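Local coordinates for protein putative aspartyl-tRNA synthetase (Leishmania major, PDB 6OD8) that probably catalyses the ATP-dependent attachment of L-aspartate to tRNA(Asp), as a dimeric class II aminoacyl-tRNA synthetase, at residues A[92-97]-A[211-216]; A[454-459]-A[468-473]; A[233-238]-A[289-294]. All blocks are in the same frame, centred on the assembly; numbering follows the deposited sequence.

How the contacts relate
The three contacts follow one another along the chain without nesting: contact 1 closes first, then contact 3, then contact 2. Contact 1 joins the N-terminal OB-fold to the catalytic domain at the start of helix 215-237, and contact 3 uses the far end of the same helix, with centres about 35 Å apart. Contacts 3 and 2 both reach the large mixed sheet of the catalytic domain, through strands 289-297 and 472-477; their centres lie about 25 Å apart. Contacts 1 and 2 are the most distant pair, about 49 Å between centres. Together they run from the domain junction, along the dimer-facing helix, to a loop at the other side of the catalytic domain.

Contact 1. Residues A[92-97]-A[211-216]; sequences RARVST and DLRTLA
Arg-94 of the OB-fold strand and Arg-213 of the loop leading into helix 215-237 lay their guanidinium groups flat on each other, centres 3.5 Å apart and planes 22° from parallel. From CB the Arg-94 chain points at the loop and turns sharply about CB-CG (chi2 -98°), which brings its flat end against the face of Arg-213. NE lies at the margin of the overlap and forms a salt bridge with Asp-286 of the second subunit. CZ lies 3.4 Å from Arg-213 NH1. NH2 sits over the centre of the partner group, 3.3 Å from Arg-213 CZ, while NH1 comes within 3.2 Å of Arg-213 NH1.

Two cations can stack this way because their N-H groups point to acceptors: Glu-140 takes Arg-213 NH1 on its carboxylate and Arg-94 NH1 on its backbone oxygen; Leu-518 O of the second subunit accepts from Arg-213 NH1, and Gly-519 O of that subunit from Arg-94 NH2. Nearby negative charges probably offset the like charges. Arginine suits both places: its flat cation offers a stacking face and several N-H donors round its rim. This is a guanidinium-guanidinium stack, joining an OB-fold to a class II catalytic domain at the dimer interface.

Contact 2. Residues A[454-459]-A[468-473]; sequences SARPFY and RFTNSY
In the large mixed sheet of the class II catalytic domain, a long loop connects the antiparallel neighbours 445-449 and 472-477, and Arg-456, within this loop, reaches across to Thr-470, Ser-472 and Tyr-473 where the second strand begins. CG lies 3.5 Å from Thr-470 OG1; beyond it, bends at chi2 (-45°) and chi3 bring the guanidinium to the strand. NE donates to Ser-472 OG over 3.2 Å at 138°; the hydroxyl is tilted from the guanidinium plane, which makes this bond bent. NH2 reaches Tyr-473 O at the edge of the group, 2.9 Å away, but the angle of 116° leaves that bond weak. The firmer partner of NH2 is the carboxylate of Asp-474, with which it forms a salt bridge.

Ser-472 OG donates a hydrogen bond to Thr-470 OG1, 2.6 Å away, and Thr-470 OG1 in turn donates to Phe-451 O. Small hydroxyl residues suit these places because each can accept one bond and hand on another. At the outer end a water accepts from Ser-454 N and donates to Arg-468 O at 2.8 Å, bridging the two backbones.

Around this polar seam, Phe-451 gives the Arg-456 cation an aromatic face, Phe-458 packs on helices 492-501 and 510-514, and Tyr-473, whose side chain sets off away from the loop, has its ring against helix 325-342.

Contact 3. Residues A[233-238]-A[289-294]; sequences QFLIDK and RVFEVG
The last turn of helix 215-237 passes over the beginning of strand 289-297, with Leu-235 CA 7.6 Å from Phe-291 CA, close enough for side chains of the two to meet directly. The helix is closing here: Lys-238 N still bonds to Phe-234 O at 3.2 Å, but Lys-238 leaves helical geometry. The strand keeps beta conformation, and no hydrogen bond joins the two segments.

Phe-291 carries most of the contact from the strand. Its CG stands between the backbone N and the carbonyl carbon (chi1 71°), carrying the ring to the helix. Leu-235 points toward the strand and touches the root of this side chain, its CD1 lying 3.8 Å from Phe-291 CB. Further out, Leu-235 CB meets Phe-291 CD2 at 3.9 Å. Ile-236 starts off to one side, yet its CG1 comes within 4.0 Å of Phe-291 CE2, so two consecutive helix residues meet the CD2-CE2 side of the ring obliquely. Branched aliphatic chains suit a place beside an aromatic ring. Arg-289 NE comes obliquely to 3.6 Å from Lys-238 O, not a hydrogen bond, while its NH2 forms a salt bridge with Asp-239.

On the side of the helix away from the strand, Gln-233 NE2 donates to Asp-237 OD1, one helical turn on, at 2.8 Å and 146°; the acceptor lies in the amide plane, while NE2 meets the carboxylate from above its plane. Gln-233 also packs on Gln-233 of the second subunit.

A long helix followed by a short strand at the dimer interface matches motif 1 of class II synthetases, and strand 289-297, paired with antiparallel strand 310-319, matches the first strand of motif 2; the apolar layer centred on Phe-291 joins the two.

Contact 1. Residues A[92-97]-A[211-216]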
loop_
_atom_site.group_PDB
_atom_site.type_symbol
_atom_site.label_atom_id
_atom_site.label_comp_id
_atom_site.label_asym_id
_atom_site.label_seq_id
_atom_site.Cartn_x
_atom_site.Cartn_y
_atom_site.Cartn_z
ATOM N N ARG A 92 27.311 7.992 14.014
ATOM C CA ARG A 92 26.229 8.205 14.968
ATOM C C ARG A 92 25.625 6.847 15.309
ATOM O O ARG A 92 25.228 6.103 14.408
ATOM C CB ARG A 92 25.174 9.144 14.382
ATOM C CG ARG A 92 24.060 9.476 15.345
ATOM C CD ARG A 92 23.253 10.637 14.794
ATOM N NE ARG A 92 24.084 11.849 14.720
ATOM C CZ ARG A 92 23.686 13.006 14.191
ATOM N NH1 ARG A 92 22.461 13.109 13.681
ATOM N NH2 ARG A 92 24.518 14.059 14.170
ATOM N N ALA A 93 25.568 6.512 16.600
ATOM C CA ALA A 93 25.151 5.173 16.984
ATOM C C ALA A 93 24.524 5.181 18.373
ATOM O O ALA A 93 24.694 6.122 19.156
ATOM C CB ALA A 93 26.343 4.197 16.966
ATOM N N ARG A 94 23.825 4.080 18.661
ATOM C CA ARG A 94 23.326 3.752 19.993
ATOM C C ARG A 94 24.425 3.165 20.861
ATOM O O ARG A 94 25.233 2.360 20.400
ATOM C CB ARG A 94 22.195 2.720 19.896
ATOM C CG ARG A 94 20.928 3.246 19.282
ATOM C CD ARG A 94 19.933 3.641 20.345
ATOM N NE ARG A 94 18.629 3.943 19.747
ATOM C CZ ARG A 94 17.724 4.739 20.306
ATOM N NH1 ARG A 94 17.967 5.311 21.474
ATOM N NH2 ARG A 94 16.561 4.943 19.703
ATOM N N VAL A 95 24.421 3.533 22.135
ATOM C CA VAL A 95 25.296 2.917 23.129
ATOM C C VAL A 95 24.573 1.673 23.646
ATOM O O VAL A 95 23.625 1.773 24.424
ATOM C CB VAL A 95 25.627 3.888 24.262
ATOM C CG1 VAL A 95 26.504 3.218 25.306
ATOM C CG2 VAL A 95 26.303 5.168 23.709
ATOM N N SER A 96 25.010 0.491 23.205
ATOM C CA SER A 96 24.401 -0.739 23.712
ATOM C C SER A 96 24.877 -1.043 25.121
ATOM O O SER A 96 24.074 -1.361 26.007
ATOM C CB SER A 96 24.728 -1.930 22.807
ATOM O OG SER A 96 23.979 -1.904 21.615
ATOM N N THR A 97 26.193 -1.030 25.317
ATOM C CA THR A 97 26.813 -1.244 26.610
ATOM C C THR A 97 27.977 -0.273 26.736
ATOM O O THR A 97 28.511 0.219 25.733
ATOM C CB THR A 97 27.328 -2.678 26.788
ATOM O OG1 THR A 97 28.363 -2.923 25.825
ATOM C CG2 THR A 97 26.204 -3.698 26.602
ATOM N N ASP A 211 11.320 -2.337 22.208
ATOM C CA ASP A 211 11.291 -3.701 21.672
ATOM C C ASP A 211 11.768 -3.755 20.229
ATOM O O ASP A 211 12.463 -4.700 19.830
ATOM C CB ASP A 211 9.879 -4.278 21.748
ATOM C CG ASP A 211 9.777 -5.617 21.011
ATOM O OD1 ASP A 211 10.259 -6.627 21.555
ATOM O OD2 ASP A 211 9.304 -5.633 19.859
ATOM N N LEU A 212 11.383 -2.766 19.414
ATOM C CA LEU A 212 11.719 -2.833 18.002
ATOM C C LEU A 212 13.225 -2.808 17.773
ATOM O O LEU A 212 13.673 -3.162 16.683
ATOM C CB LEU A 212 11.055 -1.676 17.231
ATOM C CG LEU A 212 9.530 -1.716 17.056
ATOM C CD1 LEU A 212 8.983 -0.374 16.537
ATOM C CD2 LEU A 212 9.120 -2.863 16.114
ATOM N N ARG A 213 14.009 -2.364 18.760
ATOM C CA ARG A 213 15.456 -2.290 18.610
ATOM C C ARG A 213 16.128 -3.659 18.658
ATOM O O ARG A 213 17.306 -3.755 18.307
ATOM C CB ARG A 213 16.049 -1.380 19.700
ATOM C CG ARG A 213 15.429 0.016 19.717
ATOM C CD ARG A 213 15.904 0.846 20.931
ATOM N NE ARG A 213 15.020 2.004 21.087
ATOM C CZ ARG A 213 15.189 2.978 21.969
ATOM N NH1 ARG A 213 16.224 2.966 22.809
ATOM N NH2 ARG A 213 14.316 3.970 21.995
ATOM N N THR A 214 15.430 -4.705 19.106
ATOM C CA THR A 214 16.018 -6.034 19.155
ATOM C C THR A 214 16.182 -6.592 17.744
ATOM O O THR A 214 15.509 -6.171 16.802
ATOM C CB THR A 214 15.165 -7.002 19.999
ATOM O OG1 THR A 214 13.910 -7.207 19.353
ATOM C CG2 THR A 214 14.924 -6.447 21.411
ATOM N N LEU A 215 17.122 -7.534 17.603
ATOM C CA LEU A 215 17.393 -8.114 16.287
ATOM C C LEU A 215 16.146 -8.741 15.698
ATOM O O LEU A 215 15.789 -8.471 14.546
ATOM C CB LEU A 215 18.506 -9.172 16.381
ATOM C CG LEU A 215 19.921 -8.689 16.673
ATOM C CD1 LEU A 215 20.844 -9.904 16.873
ATOM C CD2 LEU A 215 20.397 -7.853 15.533
ATOM N N ALA A 216 15.482 -9.607 16.468
ATOM C CA ALA A 216 14.363 -10.367 15.916
ATOM C C ALA A 216 13.188 -9.463 15.582
ATOM O O ALA A 216 12.586 -9.580 14.509
ATOM C CB ALA A 216 13.933 -11.474 16.893
#

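Contact 2. Residues A[454-459]-A[468-473]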
loop_
_atom_site.group_PDB
_atom_site.type_symbol
_atom_site.label_atom_id
_atom_site.label_comp_id
_atom_site.label_asym_id
_atom_site.label_seq_id
_atom_site.Cartn_x
_atom_site.Cartn_y
_atom_site.Cartn_z
ATOM N N SER A 454 -22.490 -24.389 3.004
ATOM C CA SER A 454 -22.876 -23.923 4.327
ATOM C C SER A 454 -21.764 -23.147 5.028
ATOM O O SER A 454 -22.054 -22.373 5.948
ATOM C CB SER A 454 -23.310 -25.117 5.185
ATOM O OG SER A 454 -22.197 -25.959 5.418
ATOM N N ALA A 455 -20.508 -23.315 4.610
ATOM C CA ALA A 455 -19.377 -22.636 5.238
ATOM C C ALA A 455 -18.965 -21.330 4.549
ATOM O O ALA A 455 -17.997 -20.691 4.986
ATOM C CB ALA A 455 -18.169 -23.581 5.291
ATOM N N ARG A 456 -19.651 -20.919 3.490
ATOM C CA ARG A 456 -19.194 -19.818 2.657
ATOM C C ARG A 456 -20.205 -18.679 2.639
ATOM O O ARG A 456 -21.408 -18.898 2.822
ATOM C CB ARG A 456 -18.938 -20.287 1.216
ATOM C CG ARG A 456 -17.824 -21.306 1.106
ATOM C CD ARG A 456 -16.598 -20.912 1.929
ATOM N NE ARG A 456 -15.406 -20.968 1.107
ATOM C CZ ARG A 456 -14.159 -21.071 1.561
ATOM N NH1 ARG A 456 -13.916 -21.155 2.858
ATOM N NH2 ARG A 456 -13.158 -21.100 0.697
ATOM N N PRO A 457 -19.739 -17.448 2.391
ATOM C CA PRO A 457 -20.624 -16.278 2.366
ATOM C C PRO A 457 -21.628 -16.323 1.222
ATOM O O PRO A 457 -21.498 -17.083 0.264
ATOM C CB PRO A 457 -19.638 -15.108 2.167
ATOM C CG PRO A 457 -18.341 -15.602 2.582
ATOM C CD PRO A 457 -18.321 -17.069 2.277
ATOM N N PHE A 458 -22.618 -15.424 1.314
ATOM C CA PHE A 458 -23.735 -15.406 0.373
ATOM C C PHE A 458 -23.284 -15.096 -1.054
ATOM O O PHE A 458 -23.967 -15.479 -2.009
ATOM C CB PHE A 458 -24.806 -14.389 0.834
ATOM C CG PHE A 458 -24.359 -12.950 0.752
ATOM C CD1 PHE A 458 -24.698 -12.167 -0.345
ATOM C CD2 PHE A 458 -23.576 -12.388 1.757
ATOM C CE1 PHE A 458 -24.266 -10.855 -0.439
ATOM C CE2 PHE A 458 -23.138 -11.064 1.675
ATOM C CZ PHE A 458 -23.484 -10.297 0.576
ATOM N N TYR A 459 -22.170 -14.382 -1.225
ATOM C CA TYR A 459 -21.690 -14.014 -2.560
ATOM C C TYR A 459 -20.842 -15.102 -3.237
ATOM O O TYR A 459 -20.331 -14.871 -4.335
ATOM C CB TYR A 459 -20.888 -12.705 -2.505
ATOM C CG TYR A 459 -19.852 -12.614 -1.403
ATOM C CD1 TYR A 459 -18.612 -13.244 -1.524
ATOM C CD2 TYR A 459 -20.109 -11.894 -0.244
ATOM C CE1 TYR A 459 -17.677 -13.169 -0.521
ATOM C CE2 TYR A 459 -19.154 -11.797 0.770
ATOM C CZ TYR A 459 -17.956 -12.442 0.622
ATOM O OH TYR A 459 -17.004 -12.390 1.606
ATOM N N ARG A 468 -24.360 -28.454 -2.944
ATOM C CA ARG A 468 -23.813 -28.621 -1.601
ATOM C C ARG A 468 -22.447 -27.963 -1.465
ATOM O O ARG A 468 -22.014 -27.682 -0.341
ATOM C CB ARG A 468 -23.690 -30.109 -1.233
ATOM C CG ARG A 468 -25.005 -30.873 -1.097
ATOM C CD ARG A 468 -24.753 -32.368 -0.823
ATOM N NE ARG A 468 -23.850 -32.951 -1.817
ATOM C CZ ARG A 468 -23.302 -34.162 -1.733
ATOM N NH1 ARG A 468 -23.568 -34.945 -0.696
ATOM N NH2 ARG A 468 -22.489 -34.593 -2.692
ATOM N N PHE A 469 -21.746 -27.739 -2.579
ATOM C CA PHE A 469 -20.388 -27.215 -2.576
ATOM C C PHE A 469 -20.318 -25.939 -3.409
ATOM O O PHE A 469 -21.260 -25.574 -4.123
ATOM C CB PHE A 469 -19.387 -28.270 -3.084
ATOM C CG PHE A 469 -19.369 -29.539 -2.248
ATOM C CD1 PHE A 469 -18.629 -29.601 -1.072
ATOM C CD2 PHE A 469 -20.106 -30.663 -2.635
ATOM C CE1 PHE A 469 -18.609 -30.761 -0.293
ATOM C CE2 PHE A 469 -20.099 -31.831 -1.856
ATOM C CZ PHE A 469 -19.346 -31.882 -0.682
ATOM N N THR A 470 -19.168 -25.266 -3.316
ATOM C CA THR A 470 -18.984 -23.957 -3.926
ATOM C C THR A 470 -17.699 -23.932 -4.732
ATOM O O THR A 470 -16.791 -24.754 -4.551
ATOM C CB THR A 470 -18.934 -22.839 -2.870
ATOM O OG1 THR A 470 -17.899 -23.141 -1.920
ATOM C CG2 THR A 470 -20.283 -22.726 -2.151
ATOM N N ASN A 471 -17.653 -22.963 -5.642
ATOM C CA ASN A 471 -16.478 -22.688 -6.455
ATOM C C ASN A 471 -15.508 -21.857 -5.620
ATOM O O ASN A 471 -15.312 -20.667 -5.854
ATOM C CB ASN A 471 -16.884 -21.936 -7.715
ATOM C CG ASN A 471 -17.722 -22.772 -8.646
ATOM O OD1 ASN A 471 -17.653 -23.997 -8.607
ATOM N ND2 ASN A 471 -18.508 -22.113 -9.503
ATOM N N SER A 472 -14.885 -22.516 -4.641
ATOM C CA SER A 472 -14.092 -21.789 -3.651
ATOM C C SER A 472 -12.989 -22.692 -3.115
ATOM O O SER A 472 -13.053 -23.912 -3.247
ATOM C CB SER A 472 -14.970 -21.306 -2.496
ATOM O OG SER A 472 -15.442 -22.402 -1.742
ATOM N N TYR A 473 -11.981 -22.083 -2.489
ATOM C CA TYR A 473 -10.889 -22.853 -1.897
ATOM C C TYR A 473 -10.353 -22.100 -0.683
ATOM O O TYR A 473 -10.549 -20.889 -0.536
ATOM C CB TYR A 473 -9.754 -23.106 -2.917
ATOM C CG TYR A 473 -9.077 -21.811 -3.290
ATOM C CD1 TYR A 473 -8.043 -21.285 -2.504
ATOM C CD2 TYR A 473 -9.512 -21.074 -4.387
ATOM C CE1 TYR A 473 -7.454 -20.054 -2.807
ATOM C CE2 TYR A 473 -8.927 -19.845 -4.711
ATOM C CZ TYR A 473 -7.904 -19.342 -3.919
ATOM O OH TYR A 473 -7.343 -18.127 -4.240
HETATM O O HOH W 1 -23.005 -27.496 2.228
#

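Contact 3. Residues A[233-238]-A[289-294]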
loop_
_atom_site.group_PDB
_atom_site.type_symbol
_atom_site.label_atom_id
_atom_site.label_comp_id
_atom_site.label_asym_id
_atom_site.label_seq_id
_atom_site.Cartn_x
_atom_site.Cartn_y
_atom_site.Cartn_z
ATOM N N GLN A 233 4.482 -6.144 -6.260
ATOM C CA GLN A 233 5.253 -6.224 -7.502
ATOM C C GLN A 233 4.773 -7.356 -8.391
ATOM O O GLN A 233 4.714 -7.202 -9.614
ATOM C CB GLN A 233 6.747 -6.383 -7.225
ATOM C CG GLN A 233 7.567 -6.137 -8.483
ATOM C CD GLN A 233 7.243 -4.792 -9.151
ATOM O OE1 GLN A 233 7.342 -3.731 -8.523
ATOM N NE2 GLN A 233 6.852 -4.835 -10.429
ATOM N N PHE A 234 4.464 -8.515 -7.809
ATOM C CA PHE A 234 3.901 -9.597 -8.615
ATOM C C PHE A 234 2.671 -9.125 -9.374
ATOM O O PHE A 234 2.519 -9.392 -10.572
ATOM C CB PHE A 234 3.533 -10.796 -7.743
ATOM C CG PHE A 234 2.864 -11.915 -8.523
ATOM C CD1 PHE A 234 3.637 -12.852 -9.208
ATOM C CD2 PHE A 234 1.478 -12.006 -8.605
ATOM C CE1 PHE A 234 3.035 -13.884 -9.956
ATOM C CE2 PHE A 234 0.868 -13.026 -9.352
ATOM C CZ PHE A 234 1.641 -13.967 -10.020
ATOM N N LEU A 235 1.762 -8.442 -8.679
ATOM C CA LEU A 235 0.471 -8.112 -9.277
ATOM C C LEU A 235 0.589 -6.962 -10.275
ATOM O O LEU A 235 -0.067 -6.965 -11.323
ATOM C CB LEU A 235 -0.519 -7.778 -8.149
ATOM C CG LEU A 235 -0.772 -8.985 -7.221
ATOM C CD1 LEU A 235 -1.418 -8.497 -5.904
ATOM C CD2 LEU A 235 -1.638 -10.042 -7.900
ATOM N N ILE A 236 1.411 -5.964 -9.961
ATOM C CA ILE A 236 1.735 -4.927 -10.945
ATOM C C ILE A 236 2.296 -5.547 -12.219
ATOM O O ILE A 236 1.930 -5.143 -13.327
ATOM C CB ILE A 236 2.721 -3.903 -10.330
ATOM C CG1 ILE A 236 2.025 -3.054 -9.273
ATOM C CG2 ILE A 236 3.365 -3.017 -11.418
ATOM C CD1 ILE A 236 3.007 -2.327 -8.344
ATOM N N ASP A 237 3.220 -6.514 -12.081
ATOM C CA ASP A 237 3.784 -7.220 -13.232
ATOM C C ASP A 237 2.703 -7.882 -14.067
ATOM O O ASP A 237 2.867 -8.035 -15.281
ATOM C CB ASP A 237 4.763 -8.324 -12.791
ATOM C CG ASP A 237 6.134 -7.810 -12.392
ATOM O OD1 ASP A 237 6.424 -6.609 -12.562
ATOM O OD2 ASP A 237 6.923 -8.644 -11.884
ATOM N N LYS A 238 1.625 -8.348 -13.425
ATOM C CA LYS A 238 0.509 -8.998 -14.093
ATOM C C LYS A 238 -0.626 -8.028 -14.418
ATOM O O LYS A 238 -1.756 -8.474 -14.653
ATOM C CB LYS A 238 -0.019 -10.149 -13.233
ATOM C CG LYS A 238 1.028 -11.185 -12.846
ATOM C CD LYS A 238 1.324 -12.108 -14.003
ATOM C CE LYS A 238 2.335 -13.171 -13.625
ATOM N NZ LYS A 238 2.646 -14.026 -14.806
ATOM N N ARG A 289 -8.625 -6.054 -13.302
ATOM C CA ARG A 289 -7.860 -6.741 -12.258
ATOM C C ARG A 289 -7.442 -5.712 -11.219
ATOM O O ARG A 289 -6.830 -4.716 -11.627
ATOM C CB ARG A 289 -6.583 -7.378 -12.834
ATOM C CG ARG A 289 -6.750 -8.473 -13.887
ATOM C CD ARG A 289 -5.415 -8.758 -14.596
ATOM N NE ARG A 289 -5.167 -7.812 -15.685
ATOM C CZ ARG A 289 -5.764 -7.891 -16.874
ATOM N NH1 ARG A 289 -6.618 -8.872 -17.126
ATOM N NH2 ARG A 289 -5.505 -7.007 -17.807
ATOM N N VAL A 290 -7.692 -5.954 -9.924
ATOM C CA VAL A 290 -7.364 -4.967 -8.898
ATOM C C VAL A 290 -6.710 -5.635 -7.697
ATOM O O VAL A 290 -6.928 -6.805 -7.405
ATOM C CB VAL A 290 -8.605 -4.170 -8.411
ATOM C CG1 VAL A 290 -9.190 -3.327 -9.535
ATOM C CG2 VAL A 290 -9.699 -5.126 -7.844
ATOM N N PHE A 291 -5.954 -4.839 -6.951
ATOM C CA PHE A 291 -5.521 -5.244 -5.631
ATOM C C PHE A 291 -5.617 -4.052 -4.698
ATOM O O PHE A 291 -5.642 -2.894 -5.126
ATOM C CB PHE A 291 -4.099 -5.819 -5.636
ATOM C CG PHE A 291 -3.008 -4.778 -5.882
ATOM C CD1 PHE A 291 -2.521 -3.988 -4.832
ATOM C CD2 PHE A 291 -2.474 -4.610 -7.153
ATOM C CE1 PHE A 291 -1.494 -3.028 -5.051
ATOM C CE2 PHE A 291 -1.456 -3.643 -7.382
ATOM C CZ PHE A 291 -0.980 -2.869 -6.329
ATOM N N GLU A 292 -5.671 -4.351 -3.405
ATOM C CA GLU A 292 -5.684 -3.310 -2.395
ATOM C C GLU A 292 -4.861 -3.762 -1.200
ATOM O O GLU A 292 -4.891 -4.930 -0.815
ATOM C CB GLU A 292 -7.127 -2.961 -1.962
ATOM C CG GLU A 292 -7.184 -1.878 -0.873
ATOM C CD GLU A 292 -8.508 -1.118 -0.820
ATOM O OE1 GLU A 292 -9.520 -1.547 -1.424
ATOM O OE2 GLU A 292 -8.540 -0.090 -0.135
ATOM N N VAL A 293 -4.141 -2.825 -0.597
ATOM C CA VAL A 293 -3.398 -3.080 0.632
ATOM C C VAL A 293 -3.870 -2.035 1.627
ATOM O O VAL A 293 -3.688 -0.841 1.391
ATOM C CB VAL A 293 -1.875 -2.982 0.429
ATOM C CG1 VAL A 293 -1.131 -3.222 1.771
ATOM C CG2 VAL A 293 -1.401 -3.948 -0.635
ATOM N N GLY A 294 -4.530 -2.462 2.698
ATOM C CA GLY A 294 -5.028 -1.490 3.637
ATOM C C GLY A 294 -5.605 -2.116 4.881
ATOM O O GLY A 294 -5.699 -3.343 5.003
#